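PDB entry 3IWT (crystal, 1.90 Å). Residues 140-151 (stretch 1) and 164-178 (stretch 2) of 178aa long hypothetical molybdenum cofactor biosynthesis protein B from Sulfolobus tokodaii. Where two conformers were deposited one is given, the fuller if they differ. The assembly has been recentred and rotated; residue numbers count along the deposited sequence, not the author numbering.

Stretch 1 140-151: GIIGKKIVYLLP
Stretch 2 (164-178) LILPEVGHLVYLVRS

Stretch 1 is a β-hairpin: strands 140-142 and 145-150 join through a type II' turn from Ile142 to Lys145, with Gly143 at phi/psi 62/-129. Stretch 2 is mainly helix, packed on strand 145-150. The N-to-C directions differ by 139°, nearer antiparallel than parallel, and the axes approach to 8.7 Å. In register, Tyr148 CA is 8.4 Å from Ile165 CA. Ile146 CA is 7.0 Å from Val173 CA. Lys144 CA is 5.9 Å from Arg177 CA. Alternate strand residues Ile146 (m, m), Tyr148 (m, chi2 -86°) and Leu150 (m, t) point toward the helix.

Ile165 (m, t) lies over one face of the Tyr148 ring. Ile165 CG1 sits 3.7 Å from the centroid of the Tyr148 ring, 11° off its normal, a CH-pi contact, and its CD1 is 4.0 Å from Leu150 CD1. The helix is kinked after this. Val169 (p) meets the ring edge, Val169 CG2 4.0 Å from Tyr148 CE2. Leu172 (t, p) places CD2 4.0 Å from Ile146 CG2 and 3.4 Å from Tyr148 OH; that hydroxyl is hydrogen-bonded elsewhere in the structure. Val173 (t) brings CG2 to 3.9 Å from Ile146 CG1. Val176 (t) is buried against Ile141 and Ile146: Val176 CG2 is 3.8 Å from both Ile141 CD1 and Ile146 CD1. These aliphatic side chains suit a contact made largely of apolar groups.

Arg177 (m, t, t) supplies the polar link. Arg177 NE and Arg177 NH2 both donate to Lys144 O, at 3.0 and 3.1 Å, tying the turn to the chain end. The contact buries 605 Å², both sides summed.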

# COMPACT_ATOMS: atom_id res chain seq x y z
N GLY A 140 7.87 15.43 -5.81
CA GLY A 140 7.56 15.25 -4.42
C GLY A 140 8.28 16.25 -3.53
O GLY A 140 9.01 17.13 -4.01
N ILE A 141 8.04 16.10 -2.23
CA ILE A 141 8.53 17.01 -1.22
C ILE A 141 9.24 16.14 -0.17
O ILE A 141 8.69 15.11 0.25
CB ILE A 141 7.34 17.78 -0.53
CG1 ILE A 141 6.55 18.63 -1.54
CG2 ILE A 141 7.83 18.63 0.63
CD1 ILE A 141 5.06 18.77 -1.21
N ILE A 142 10.48 16.50 0.16
CA ILE A 142 11.21 15.87 1.28
C ILE A 142 11.75 16.98 2.16
O ILE A 142 12.53 17.78 1.71
CB ILE A 142 12.39 14.99 0.81
CG1 ILE A 142 11.89 13.92 -0.14
CG2 ILE A 142 13.11 14.35 2.05
CD1 ILE A 142 12.96 13.10 -0.82
N GLY A 143 11.34 17.01 3.43
CA GLY A 143 11.69 18.13 4.29
C GLY A 143 11.06 19.38 3.70
O GLY A 143 9.87 19.39 3.41
N LYS A 144 11.85 20.41 3.52
CA LYS A 144 11.37 21.66 2.93
C LYS A 144 11.87 21.82 1.49
O LYS A 144 11.91 22.92 0.96
CB LYS A 144 11.84 22.85 3.76
CG LYS A 144 11.44 22.77 5.26
CD LYS A 144 9.89 22.65 5.45
CE LYS A 144 9.50 22.72 6.95
NZ LYS A 144 9.38 21.33 7.51
N LYS A 145 12.25 20.70 0.88
CA LYS A 145 12.80 20.67 -0.47
C LYS A 145 11.85 19.99 -1.47
O LYS A 145 11.11 19.10 -1.12
CB LYS A 145 14.12 19.93 -0.44
CG LYS A 145 15.14 20.52 0.60
CD LYS A 145 16.53 19.99 0.35
CE LYS A 145 17.46 20.23 1.53
NZ LYS A 145 17.66 21.67 1.88
N ILE A 146 11.89 20.45 -2.72
CA ILE A 146 11.09 19.90 -3.79
C ILE A 146 12.01 19.02 -4.64
O ILE A 146 13.20 19.30 -4.81
CB ILE A 146 10.49 21.02 -4.68
CG1 ILE A 146 9.77 22.08 -3.82
CG2 ILE A 146 9.54 20.43 -5.76
CD1 ILE A 146 8.80 21.52 -2.74
N VAL A 147 11.45 17.93 -5.17
CA VAL A 147 12.22 17.02 -5.99
C VAL A 147 11.44 16.74 -7.27
O VAL A 147 10.25 16.42 -7.18
CB VAL A 147 12.49 15.68 -5.26
CG1 VAL A 147 13.24 14.71 -6.19
CG2 VAL A 147 13.24 15.91 -3.89
N TYR A 148 12.09 16.89 -8.42
CA TYR A 148 11.49 16.57 -9.72
C TYR A 148 12.32 15.47 -10.36
O TYR A 148 13.53 15.61 -10.52
CB TYR A 148 11.44 17.78 -10.64
CG TYR A 148 10.52 18.91 -10.22
CD1 TYR A 148 9.18 18.91 -10.55
CD2 TYR A 148 11.02 20.03 -9.52
CE1 TYR A 148 8.34 19.97 -10.17
CE2 TYR A 148 10.19 21.07 -9.13
CZ TYR A 148 8.86 21.06 -9.48
OH TYR A 148 8.04 22.11 -9.10
N LEU A 149 11.65 14.37 -10.70
CA LEU A 149 12.27 13.25 -11.38
C LEU A 149 11.84 13.27 -12.84
O LEU A 149 10.72 12.90 -13.18
CB LEU A 149 11.86 11.92 -10.73
CG LEU A 149 11.99 11.78 -9.21
CD1 LEU A 149 11.45 10.38 -8.75
CD2 LEU A 149 13.45 12.04 -8.75
N LEU A 150 12.75 13.71 -13.71
CA LEU A 150 12.43 13.92 -15.11
C LEU A 150 12.97 12.83 -16.04
O LEU A 150 13.93 12.16 -15.70
CB LEU A 150 12.95 15.28 -15.57
CG LEU A 150 12.52 16.51 -14.75
CD1 LEU A 150 13.09 17.86 -15.38
CD2 LEU A 150 10.94 16.53 -14.57
N PRO A 151 12.39 12.72 -17.25
CA PRO A 151 12.96 11.77 -18.23
C PRO A 151 14.38 12.09 -18.73
O PRO A 151 14.92 13.21 -18.51
CB PRO A 151 11.96 11.80 -19.39
CG PRO A 151 10.69 12.44 -18.80
CD PRO A 151 11.23 13.44 -17.80
N LEU A 164 6.11 23.48 -16.58
CA LEU A 164 5.68 23.09 -15.24
C LEU A 164 6.55 23.53 -14.05
O LEU A 164 6.01 23.93 -13.02
CB LEU A 164 5.51 21.56 -15.18
CG LEU A 164 4.54 20.97 -16.21
CD1 LEU A 164 4.39 19.48 -15.94
CD2 LEU A 164 3.19 21.65 -16.16
N ILE A 165 7.87 23.46 -14.19
CA ILE A 165 8.76 23.77 -13.08
C ILE A 165 8.97 25.28 -12.93
O ILE A 165 8.68 25.84 -11.87
CB ILE A 165 10.10 23.00 -13.20
CG1 ILE A 165 9.82 21.48 -13.25
CG2 ILE A 165 11.07 23.40 -12.09
CD1 ILE A 165 11.07 20.63 -13.37
N LEU A 166 9.47 25.93 -13.97
CA LEU A 166 9.77 27.37 -13.86
C LEU A 166 8.56 28.21 -13.39
O LEU A 166 8.72 29.06 -12.53
CB LEU A 166 10.38 27.92 -15.17
CG LEU A 166 11.78 27.37 -15.51
CD1 LEU A 166 12.25 27.83 -16.90
CD2 LEU A 166 12.84 27.71 -14.45
N PRO A 167 7.35 27.98 -13.95
CA PRO A 167 6.19 28.80 -13.55
C PRO A 167 5.64 28.64 -12.13
O PRO A 167 5.04 29.58 -11.60
CB PRO A 167 5.11 28.39 -14.56
CG PRO A 167 5.86 27.77 -15.69
CD PRO A 167 6.97 27.05 -15.02
N GLU A 168 5.83 27.46 -11.52
CA GLU A 168 5.21 27.15 -10.23
C GLU A 168 6.14 26.84 -9.08
O GLU A 168 5.68 26.79 -7.95
CB GLU A 168 4.26 25.95 -10.38
CG GLU A 168 3.09 26.23 -11.31
CD GLU A 168 2.22 27.40 -10.87
OE1 GLU A 168 2.11 27.67 -9.66
OE2 GLU A 168 1.65 28.04 -11.75
N VAL A 169 7.42 26.60 -9.35
CA VAL A 169 8.33 26.12 -8.31
C VAL A 169 8.51 27.15 -7.18
O VAL A 169 8.64 26.77 -6.01
CB VAL A 169 9.71 25.67 -8.90
CG1 VAL A 169 10.51 26.86 -9.39
CG2 VAL A 169 10.52 24.86 -7.86
N GLY A 170 8.51 28.44 -7.52
CA GLY A 170 8.61 29.49 -6.52
C GLY A 170 7.51 29.41 -5.48
O GLY A 170 7.78 29.37 -4.28
N HIS A 171 6.27 29.37 -5.94
CA HIS A 171 5.09 29.28 -5.07
C HIS A 171 5.04 27.97 -4.28
O HIS A 171 4.66 27.95 -3.10
CB HIS A 171 3.78 29.44 -5.88
CG HIS A 171 2.54 29.28 -5.06
ND1 HIS A 171 1.60 28.30 -5.31
CD2 HIS A 171 2.09 29.97 -3.98
CE1 HIS A 171 0.63 28.38 -4.41
NE2 HIS A 171 0.90 29.39 -3.60
N LEU A 172 5.45 26.89 -4.91
CA LEU A 172 5.52 25.60 -4.24
C LEU A 172 6.54 25.58 -3.08
O LEU A 172 6.24 25.09 -1.98
CB LEU A 172 5.86 24.54 -5.28
CG LEU A 172 5.86 23.07 -4.94
CD1 LEU A 172 4.56 22.57 -4.24
CD2 LEU A 172 6.10 22.35 -6.27
N VAL A 173 7.73 26.11 -3.31
CA VAL A 173 8.73 26.25 -2.23
C VAL A 173 8.20 27.12 -1.06
O VAL A 173 8.33 26.76 0.13
CB VAL A 173 10.07 26.83 -2.75
CG1 VAL A 173 10.97 27.29 -1.59
CG2 VAL A 173 10.79 25.82 -3.63
N TYR A 174 7.62 28.26 -1.42
CA TYR A 174 6.97 29.14 -0.44
C TYR A 174 5.94 28.35 0.39
O TYR A 174 5.95 28.35 1.62
CB TYR A 174 6.28 30.35 -1.14
CG TYR A 174 5.25 30.98 -0.22
CD1 TYR A 174 5.63 31.91 0.74
CD2 TYR A 174 3.91 30.56 -0.26
CE1 TYR A 174 4.70 32.43 1.63
CE2 TYR A 174 2.97 31.08 0.62
CZ TYR A 174 3.37 32.01 1.57
OH TYR A 174 2.43 32.53 2.45
N LEU A 175 5.05 27.65 -0.32
CA LEU A 175 3.93 26.95 0.29
C LEU A 175 4.39 25.87 1.28
O LEU A 175 3.91 25.80 2.41
CB LEU A 175 3.11 26.31 -0.83
CG LEU A 175 1.66 25.93 -0.62
CD1 LEU A 175 0.89 26.98 0.13
CD2 LEU A 175 1.07 25.70 -2.02
N VAL A 176 5.35 25.07 0.84
CA VAL A 176 5.92 23.98 1.63
C VAL A 176 6.62 24.47 2.91
O VAL A 176 6.69 23.75 3.91
CB VAL A 176 6.88 23.19 0.70
CG1 VAL A 176 7.99 22.53 1.45
CG2 VAL A 176 6.06 22.23 -0.14
N ARG A 177 7.11 25.70 2.87
CA ARG A 177 7.82 26.30 3.98
C ARG A 177 6.98 27.23 4.84
O ARG A 177 7.49 27.80 5.81
CB ARG A 177 9.02 27.07 3.44
CG ARG A 177 10.00 26.13 2.82
CD ARG A 177 11.11 26.85 2.11
NE ARG A 177 12.04 25.88 1.54
CZ ARG A 177 13.22 26.17 1.02
NH1 ARG A 177 13.66 27.43 1.01
NH2 ARG A 177 13.98 25.21 0.54
N SER A 178 5.70 27.37 4.52
CA SER A 178 4.82 28.28 5.21
C SER A 178 4.37 27.69 6.56
O SER A 178 4.70 26.57 6.95
CB SER A 178 3.61 28.65 4.34
OG SER A 178 2.78 27.53 4.08
OXT SER A 178 3.67 28.38 7.30